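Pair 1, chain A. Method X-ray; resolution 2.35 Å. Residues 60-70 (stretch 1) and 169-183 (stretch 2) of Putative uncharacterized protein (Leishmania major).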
# COMPACT_ATOMS: atom_id res chain seq x y z
N TYR A 60 6.24 9.48 3.74
CA TYR A 60 6.07 8.45 2.73
C TYR A 60 5.88 9.08 1.36
O TYR A 60 5.54 10.25 1.25
CB TYR A 60 4.87 7.57 3.05
CG TYR A 60 3.55 8.29 2.91
CD1 TYR A 60 2.82 8.24 1.74
CD2 TYR A 60 3.04 9.05 3.95
CE1 TYR A 60 1.63 8.91 1.61
CE2 TYR A 60 1.84 9.73 3.82
CZ TYR A 60 1.15 9.66 2.65
OH TYR A 60 -0.04 10.34 2.52
N THR A 61 6.11 8.28 0.33
CA THR A 61 5.81 8.60 -1.04
C THR A 61 5.21 7.32 -1.60
O THR A 61 5.59 6.24 -1.18
CB THR A 61 7.07 8.99 -1.84
OG1 THR A 61 8.04 7.95 -1.75
CG2 THR A 61 7.69 10.28 -1.30
N THR A 62 4.24 7.44 -2.51
CA THR A 62 3.61 6.25 -3.12
C THR A 62 3.63 6.34 -4.63
O THR A 62 3.76 7.43 -5.19
CB THR A 62 2.13 6.03 -2.67
OG1 THR A 62 1.26 6.77 -3.54
CG2 THR A 62 1.88 6.44 -1.22
N ILE A 63 3.48 5.18 -5.28
CA ILE A 63 3.43 5.09 -6.73
C ILE A 63 2.60 3.91 -7.19
O ILE A 63 2.37 2.98 -6.44
CB ILE A 63 4.84 4.94 -7.38
CG1 ILE A 63 5.49 3.60 -7.01
CG2 ILE A 63 5.78 6.07 -6.97
CD1 ILE A 63 6.70 3.28 -7.86
N TYR A 64 2.14 3.97 -8.43
CA TYR A 64 1.65 2.82 -9.14
C TYR A 64 2.84 2.24 -9.92
O TYR A 64 3.55 2.96 -10.59
CB TYR A 64 0.58 3.23 -10.11
CG TYR A 64 -0.76 3.60 -9.51
CD1 TYR A 64 -1.54 2.65 -8.85
CD2 TYR A 64 -1.27 4.87 -9.66
CE1 TYR A 64 -2.79 2.99 -8.34
CE2 TYR A 64 -2.50 5.21 -9.15
CZ TYR A 64 -3.26 4.28 -8.50
OH TYR A 64 -4.49 4.63 -8.00
N PHE A 65 3.06 0.94 -9.83
CA PHE A 65 4.13 0.30 -10.59
C PHE A 65 3.61 -0.87 -11.40
O PHE A 65 2.98 -1.76 -10.85
CB PHE A 65 5.24 -0.16 -9.65
CG PHE A 65 6.42 -0.72 -10.37
CD1 PHE A 65 7.36 0.12 -10.94
CD2 PHE A 65 6.57 -2.08 -10.52
CE1 PHE A 65 8.45 -0.39 -11.62
CE2 PHE A 65 7.66 -2.60 -11.20
CZ PHE A 65 8.60 -1.75 -11.76
N LEU A 66 3.88 -0.87 -12.70
CA LEU A 66 3.51 -2.00 -13.58
C LEU A 66 4.77 -2.60 -14.20
O LEU A 66 5.71 -1.90 -14.56
CB LEU A 66 2.48 -1.56 -14.63
CG LEU A 66 1.98 -2.55 -15.70
CD1 LEU A 66 0.58 -2.16 -16.23
CD2 LEU A 66 2.96 -2.66 -16.86
N CYS A 67 4.77 -3.92 -14.32
CA CYS A 67 5.91 -4.72 -14.77
C CYS A 67 5.41 -5.65 -15.88
O CYS A 67 4.29 -6.12 -15.82
CB CYS A 67 6.43 -5.52 -13.58
SG CYS A 67 8.10 -6.22 -13.67
N THR A 68 6.23 -5.87 -16.90
CA THR A 68 5.91 -6.78 -18.01
C THR A 68 7.08 -7.75 -18.21
O THR A 68 8.14 -7.54 -17.65
CB THR A 68 5.65 -6.00 -19.32
OG1 THR A 68 6.70 -5.04 -19.52
CG2 THR A 68 4.32 -5.26 -19.27
N PRO A 69 6.88 -8.81 -19.02
CA PRO A 69 8.03 -9.69 -19.32
C PRO A 69 9.14 -9.00 -20.13
O PRO A 69 10.31 -9.34 -19.97
CB PRO A 69 7.39 -10.84 -20.10
CG PRO A 69 5.94 -10.79 -19.77
CD PRO A 69 5.62 -9.36 -19.55
N GLU A 70 8.76 -8.05 -20.98
CA GLU A 70 9.72 -7.28 -21.78
C GLU A 70 10.31 -6.09 -20.99
O GLU A 70 11.30 -5.51 -21.43
CB GLU A 70 9.07 -6.78 -23.08
CG GLU A 70 8.70 -7.90 -24.07
CD GLU A 70 8.36 -7.38 -25.49
OE1 GLU A 70 8.36 -6.14 -25.68
OE2 GLU A 70 8.08 -8.20 -26.40
N ALA A 169 -1.75 -13.06 -18.07
CA ALA A 169 -2.23 -11.71 -18.34
C ALA A 169 -1.20 -10.80 -19.03
O ALA A 169 -1.56 -9.80 -19.63
CB ALA A 169 -2.72 -11.06 -17.05
N GLY A 170 0.08 -11.15 -18.92
CA GLY A 170 1.16 -10.40 -19.58
C GLY A 170 1.69 -9.20 -18.82
O GLY A 170 2.53 -8.45 -19.34
N TYR A 171 1.22 -8.99 -17.60
CA TYR A 171 1.65 -7.86 -16.77
C TYR A 171 1.32 -8.09 -15.31
O TYR A 171 0.62 -9.02 -14.97
CB TYR A 171 0.95 -6.59 -17.22
CG TYR A 171 -0.47 -6.54 -16.74
CD1 TYR A 171 -0.83 -5.83 -15.60
CD2 TYR A 171 -1.45 -7.25 -17.40
CE1 TYR A 171 -2.13 -5.80 -15.15
CE2 TYR A 171 -2.76 -7.23 -16.96
CZ TYR A 171 -3.09 -6.50 -15.84
OH TYR A 171 -4.39 -6.48 -15.41
N SER A 172 1.82 -7.21 -14.46
CA SER A 172 1.42 -7.17 -13.07
C SER A 172 1.41 -5.74 -12.58
O SER A 172 2.45 -5.09 -12.60
CB SER A 172 2.40 -7.96 -12.23
OG SER A 172 2.04 -7.86 -10.86
N LEU A 173 0.25 -5.25 -12.16
CA LEU A 173 0.12 -3.90 -11.63
C LEU A 173 0.11 -3.94 -10.09
O LEU A 173 -0.59 -4.74 -9.48
CB LEU A 173 -1.16 -3.25 -12.15
CG LEU A 173 -1.60 -1.88 -11.59
CD1 LEU A 173 -0.59 -0.80 -11.90
CD2 LEU A 173 -2.97 -1.51 -12.13
N VAL A 174 0.89 -3.07 -9.47
CA VAL A 174 0.93 -2.96 -8.02
C VAL A 174 0.94 -1.48 -7.63
O VAL A 174 1.00 -0.60 -8.47
CB VAL A 174 2.20 -3.66 -7.39
CG1 VAL A 174 2.18 -5.15 -7.61
CG2 VAL A 174 3.49 -3.06 -7.92
N SER A 175 0.86 -1.25 -6.32
CA SER A 175 1.23 0.02 -5.74
C SER A 175 2.46 -0.23 -4.88
O SER A 175 2.57 -1.28 -4.27
CB SER A 175 0.10 0.59 -4.89
OG SER A 175 -0.97 1.00 -5.70
N CYS A 176 3.37 0.74 -4.87
CA CYS A 176 4.52 0.72 -3.98
C CYS A 176 4.50 1.94 -3.06
O CYS A 176 4.19 3.05 -3.49
CB CYS A 176 5.81 0.71 -4.78
SG CYS A 176 5.95 -0.62 -5.97
N ILE A 177 4.86 1.73 -1.80
CA ILE A 177 5.00 2.84 -0.85
C ILE A 177 6.39 2.79 -0.26
O ILE A 177 6.76 1.78 0.30
CB ILE A 177 3.95 2.75 0.28
CG1 ILE A 177 2.55 2.63 -0.32
CG2 ILE A 177 3.99 3.95 1.19
CD1 ILE A 177 1.52 2.32 0.72
N VAL A 178 7.18 3.85 -0.41
CA VAL A 178 8.48 3.94 0.24
C VAL A 178 8.35 4.86 1.44
O VAL A 178 7.80 5.94 1.32
CB VAL A 178 9.58 4.44 -0.71
CG1 VAL A 178 10.95 4.27 -0.07
CG2 VAL A 178 9.52 3.71 -2.04
N SER A 179 8.81 4.39 2.61
CA SER A 179 8.74 5.17 3.86
C SER A 179 9.87 4.83 4.83
O SER A 179 10.02 3.67 5.23
CB SER A 179 7.41 4.96 4.58
OG SER A 179 7.44 5.55 5.87
N PRO A 180 10.66 5.85 5.23
CA PRO A 180 10.59 7.25 4.79
C PRO A 180 10.78 7.40 3.27
O PRO A 180 11.35 6.54 2.62
CB PRO A 180 11.73 7.91 5.59
CG PRO A 180 11.87 7.09 6.79
CD PRO A 180 11.65 5.69 6.31
N GLY A 181 10.29 8.52 2.72
CA GLY A 181 9.94 8.62 1.31
C GLY A 181 11.05 8.44 0.29
O GLY A 181 12.24 8.55 0.61
N PHE A 182 10.65 8.19 -0.95
CA PHE A 182 11.58 8.05 -2.06
C PHE A 182 12.20 9.41 -2.48
O PHE A 182 11.55 10.46 -2.49
CB PHE A 182 10.86 7.39 -3.25
CG PHE A 182 11.75 7.15 -4.43
CD1 PHE A 182 12.48 5.99 -4.53
CD2 PHE A 182 11.86 8.08 -5.43
CE1 PHE A 182 13.30 5.77 -5.60
CE2 PHE A 182 12.69 7.85 -6.49
CZ PHE A 182 13.41 6.70 -6.58
N ASP A 183 13.49 9.35 -2.83
CA ASP A 183 14.23 10.49 -3.33
C ASP A 183 15.31 9.88 -4.21
O ASP A 183 16.02 8.97 -3.78
CB ASP A 183 14.82 11.31 -2.18
CG ASP A 183 15.44 12.64 -2.64
OD1 ASP A 183 14.99 13.71 -2.17
OD2 ASP A 183 16.40 12.63 -3.45

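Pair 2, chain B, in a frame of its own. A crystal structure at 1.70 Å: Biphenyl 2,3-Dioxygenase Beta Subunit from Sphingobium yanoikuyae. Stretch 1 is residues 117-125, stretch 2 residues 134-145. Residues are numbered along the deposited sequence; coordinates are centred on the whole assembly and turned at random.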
# COMPACT_ATOMS: atom_id res chain seq x y z
N ASP B 117 1.32 24.50 -29.89
CA ASP B 117 1.17 23.14 -29.44
C ASP B 117 2.05 22.99 -28.24
O ASP B 117 3.27 23.21 -28.32
CB ASP B 117 1.60 22.12 -30.50
CG ASP B 117 0.67 22.07 -31.71
OD1 ASP B 117 -0.55 22.19 -31.53
OD2 ASP B 117 1.17 21.89 -32.84
N VAL B 118 1.45 22.55 -27.15
CA VAL B 118 2.12 22.45 -25.84
C VAL B 118 1.95 21.09 -25.16
O VAL B 118 0.83 20.63 -24.84
CB VAL B 118 1.66 23.58 -24.88
CG1 VAL B 118 2.57 23.63 -23.62
CG2 VAL B 118 1.63 24.94 -25.62
N LEU B 119 3.09 20.45 -24.91
CA LEU B 119 3.19 19.21 -24.18
C LEU B 119 3.59 19.49 -22.72
O LEU B 119 4.41 20.34 -22.42
CB LEU B 119 4.23 18.30 -24.81
CG LEU B 119 4.03 18.00 -26.30
CD1 LEU B 119 5.31 17.35 -26.86
CD2 LEU B 119 2.82 17.11 -26.46
N SER B 120 3.03 18.73 -21.80
CA SER B 120 3.47 18.79 -20.40
C SER B 120 3.16 17.45 -19.68
O SER B 120 2.25 16.71 -20.09
CB SER B 120 2.82 20.00 -19.71
OG SER B 120 1.42 19.89 -19.77
N ASN B 121 3.90 17.17 -18.60
CA ASN B 121 3.68 16.05 -17.70
C ASN B 121 2.98 16.58 -16.41
O ASN B 121 3.38 17.66 -15.87
CB ASN B 121 5.01 15.45 -17.22
CG ASN B 121 5.75 14.69 -18.29
OD1 ASN B 121 5.18 14.32 -19.32
ND2 ASN B 121 7.02 14.40 -18.03
N ILE B 122 1.98 15.86 -15.92
CA ILE B 122 1.27 16.33 -14.75
C ILE B 122 1.22 15.26 -13.71
O ILE B 122 0.93 14.10 -14.03
CB ILE B 122 -0.16 16.82 -15.05
CG1 ILE B 122 -0.20 17.76 -16.22
CG2 ILE B 122 -0.72 17.58 -13.84
CD1 ILE B 122 -1.56 18.09 -16.69
N LEU B 123 1.57 15.62 -12.50
CA LEU B 123 1.41 14.76 -11.33
C LEU B 123 0.43 15.45 -10.38
O LEU B 123 0.62 16.59 -9.98
CB LEU B 123 2.77 14.58 -10.62
CG LEU B 123 2.84 13.81 -9.30
CD1 LEU B 123 2.33 12.37 -9.40
CD2 LEU B 123 4.31 13.85 -8.77
N VAL B 124 -0.61 14.71 -10.00
CA VAL B 124 -1.72 15.26 -9.21
C VAL B 124 -1.84 14.45 -7.95
O VAL B 124 -2.01 13.24 -8.01
CB VAL B 124 -3.11 15.18 -9.92
CG1 VAL B 124 -4.19 15.79 -9.00
CG2 VAL B 124 -3.07 15.89 -11.29
N TYR B 125 -1.63 15.12 -6.83
CA TYR B 125 -1.76 14.55 -5.52
C TYR B 125 -3.04 15.08 -4.86
O TYR B 125 -3.21 16.27 -4.70
CB TYR B 125 -0.57 14.93 -4.61
CG TYR B 125 0.35 13.84 -4.30
CD1 TYR B 125 1.37 13.50 -5.18
CD2 TYR B 125 0.23 13.13 -3.13
CE1 TYR B 125 2.22 12.46 -4.91
CE2 TYR B 125 1.09 12.12 -2.84
CZ TYR B 125 2.08 11.79 -3.75
OH TYR B 125 2.92 10.73 -3.49
N THR B 134 -4.65 9.87 -2.95
CA THR B 134 -4.57 9.26 -4.25
C THR B 134 -3.66 10.10 -5.13
O THR B 134 -3.50 11.35 -4.92
CB THR B 134 -5.94 9.16 -4.88
OG1 THR B 134 -6.50 10.45 -5.05
CG2 THR B 134 -6.92 8.21 -4.03
N VAL B 135 -3.06 9.41 -6.09
CA VAL B 135 -2.05 10.06 -6.96
C VAL B 135 -2.27 9.70 -8.40
O VAL B 135 -2.49 8.53 -8.71
CB VAL B 135 -0.66 9.63 -6.56
CG1 VAL B 135 0.43 10.38 -7.47
CG2 VAL B 135 -0.44 9.90 -5.05
N HIS B 136 -2.19 10.68 -9.30
CA HIS B 136 -2.42 10.45 -10.73
C HIS B 136 -1.29 11.05 -11.53
O HIS B 136 -0.77 12.12 -11.17
CB HIS B 136 -3.73 11.08 -11.21
CG HIS B 136 -4.94 10.59 -10.49
ND1 HIS B 136 -5.69 9.50 -10.91
CD2 HIS B 136 -5.50 11.03 -9.35
CE1 HIS B 136 -6.70 9.34 -10.08
NE2 HIS B 136 -6.58 10.21 -9.09
N THR B 137 -0.91 10.39 -12.61
CA THR B 137 -0.03 10.99 -13.58
C THR B 137 -0.64 10.93 -14.94
O THR B 137 -1.31 9.94 -15.29
CB THR B 137 1.38 10.40 -13.59
OG1 THR B 137 1.33 9.02 -13.93
CG2 THR B 137 1.99 10.56 -12.21
N LEU B 138 -0.43 12.04 -15.65
CA LEU B 138 -0.99 12.26 -16.99
C LEU B 138 -0.03 13.03 -17.91
O LEU B 138 0.81 13.83 -17.43
CB LEU B 138 -2.27 13.14 -16.91
CG LEU B 138 -3.48 12.80 -16.05
CD1 LEU B 138 -3.28 13.51 -14.71
CD2 LEU B 138 -4.86 13.21 -16.68
N GLY B 139 -0.18 12.78 -19.21
CA GLY B 139 0.37 13.67 -20.26
C GLY B 139 -0.75 14.61 -20.68
O GLY B 139 -1.96 14.28 -20.69
N ARG B 140 -0.39 15.83 -20.97
CA ARG B 140 -1.32 16.81 -21.43
C ARG B 140 -0.81 17.33 -22.80
O ARG B 140 0.37 17.63 -22.96
CB ARG B 140 -1.42 17.95 -20.43
CG ARG B 140 -2.32 19.08 -20.92
CD ARG B 140 -2.70 20.05 -19.82
NE ARG B 140 -1.53 20.77 -19.32
CZ ARG B 140 -1.54 21.62 -18.30
NH1 ARG B 140 -2.66 21.90 -17.69
NH2 ARG B 140 -0.41 22.23 -17.93
N GLU B 141 -1.72 17.41 -23.76
CA GLU B 141 -1.43 17.91 -25.09
C GLU B 141 -2.44 19.03 -25.33
O GLU B 141 -3.63 18.75 -25.48
CB GLU B 141 -1.52 16.79 -26.14
CG GLU B 141 -0.52 15.67 -25.90
CD GLU B 141 -0.69 14.44 -26.79
OE1 GLU B 141 -1.62 14.37 -27.63
OE2 GLU B 141 0.17 13.52 -26.63
N ASP B 142 -1.97 20.29 -25.31
CA ASP B 142 -2.82 21.51 -25.51
C ASP B 142 -2.53 22.15 -26.84
O ASP B 142 -1.40 22.11 -27.33
CB ASP B 142 -2.55 22.58 -24.44
CG ASP B 142 -3.11 22.25 -23.05
OD1 ASP B 142 -3.97 21.34 -22.90
OD2 ASP B 142 -2.69 22.97 -22.09
N LYS B 143 -3.56 22.81 -27.40
CA LYS B 143 -3.41 23.90 -28.36
C LYS B 143 -3.85 25.14 -27.62
O LYS B 143 -4.98 25.18 -27.08
CB LYS B 143 -4.30 23.72 -29.56
CG LYS B 143 -4.09 22.42 -30.38
CD LYS B 143 -4.22 22.69 -31.88
CE LYS B 143 -3.00 23.42 -32.46
NZ LYS B 143 -3.24 24.28 -33.68
N LEU B 144 -2.98 26.13 -27.55
CA LEU B 144 -3.29 27.42 -26.94
C LEU B 144 -3.27 28.51 -27.98
O LEU B 144 -2.57 28.40 -29.00
CB LEU B 144 -2.22 27.79 -25.93
CG LEU B 144 -1.85 26.84 -24.78
CD1 LEU B 144 -0.79 27.53 -23.97
CD2 LEU B 144 -3.02 26.48 -23.87
N ARG B 145 -4.02 29.58 -27.74
CA ARG B 145 -3.80 30.81 -28.51
C ARG B 145 -3.63 31.98 -27.57
O ARG B 145 -4.09 31.97 -26.43
CB ARG B 145 -4.93 31.09 -29.48
CG ARG B 145 -6.28 31.25 -28.79
CD ARG B 145 -7.32 31.84 -29.75
NE ARG B 145 -7.82 30.81 -30.65
CZ ARG B 145 -8.87 30.01 -30.43
NH1 ARG B 145 -9.60 30.11 -29.31
NH2 ARG B 145 -9.19 29.10 -31.33
O HOH W 1 -1.04 19.98 -29.32

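The sharpest difference lies at one matched pair of neighbours. In pair 2, Ser B120 and Arg B140 join their side chains: Arg B140 NE donates a hydrogen bond to Ser B120 OG at 3.1 Å. In pair 1 the same positions hold Ile A63 and Cys A176, and the contact is apolar, with Ile A63 CG1 3.7 Å from Cys A176 CB.

The backbones are nearly the same. Fourteen central residues superpose with an RMSD of 0.4 Å. Each pair is two antiparallel strands, at 150° in pair 1 and 152° in pair 2. Both alternate hydrogen-bonded and non-hydrogen-bonded pairs in the same register. Ile A63 with Cys A176 matches Ser B120 with Arg B140, and both are hydrogen-bonded pairs. Ile A63 N donates to Cys A176 O at 2.9 Å; Ser B120 N donates to Arg B140 O at 3.1 Å. Such bonds use main-chain atoms, so the ladder tolerates very different side chains.

The next hydrogen-bonded pair is Phe A65 with Val A174, matching Ile B122 with Leu B138. Phe A65 CB lies 3.8 Å from Cys A176 SG, while the end of its side chain leads away from the other strand. Ile B122 sends its end nearer instead. Its CD1 lies 3.7 Å from Arg B140 CB and over one face of the guanidinium. The aliphatic tip thus packs on the arginine where pair 1 sets a benzyl group beside a cysteine.

On the other face, Leu A66 matches Leu B123. Leu A66 CD1 reaches Tyr A171 CD1 at 4.0 Å. Leu B123 CD1 meets Val B135 CG1 at 3.4 Å, and Val B135 matches Tyr A171. The aromatic ring changes sides here: it is on the second stretch in pair 1, as Tyr A171, and on the first in pair 2, where Tyr B125 occupies the position of Thr A68. Val B135 CG2 sits over the face of the Tyr B125 ring, 3.5 Å from its centroid, in a CH-pi contact. Thr A68 CG2 approaches Tyr A171 CB only at 4.2 Å.

Tyr A64 with Ser A175 matches Asn B121 with Gly B139. Tyr A64 CD1 packs 3.6 Å from Ser A175 OG. Gly B139 offers no side chain, and Asn B121 is satisfied elsewhere in the structure.

Near the other end, Thr A61 matches Val B118. Thr A61 OG1 accepts a hydrogen bond from Phe A182 N at 2.7 Å. Val B118 makes an apolar contact instead, with its CG2 3.9 Å from Leu B144 CD1.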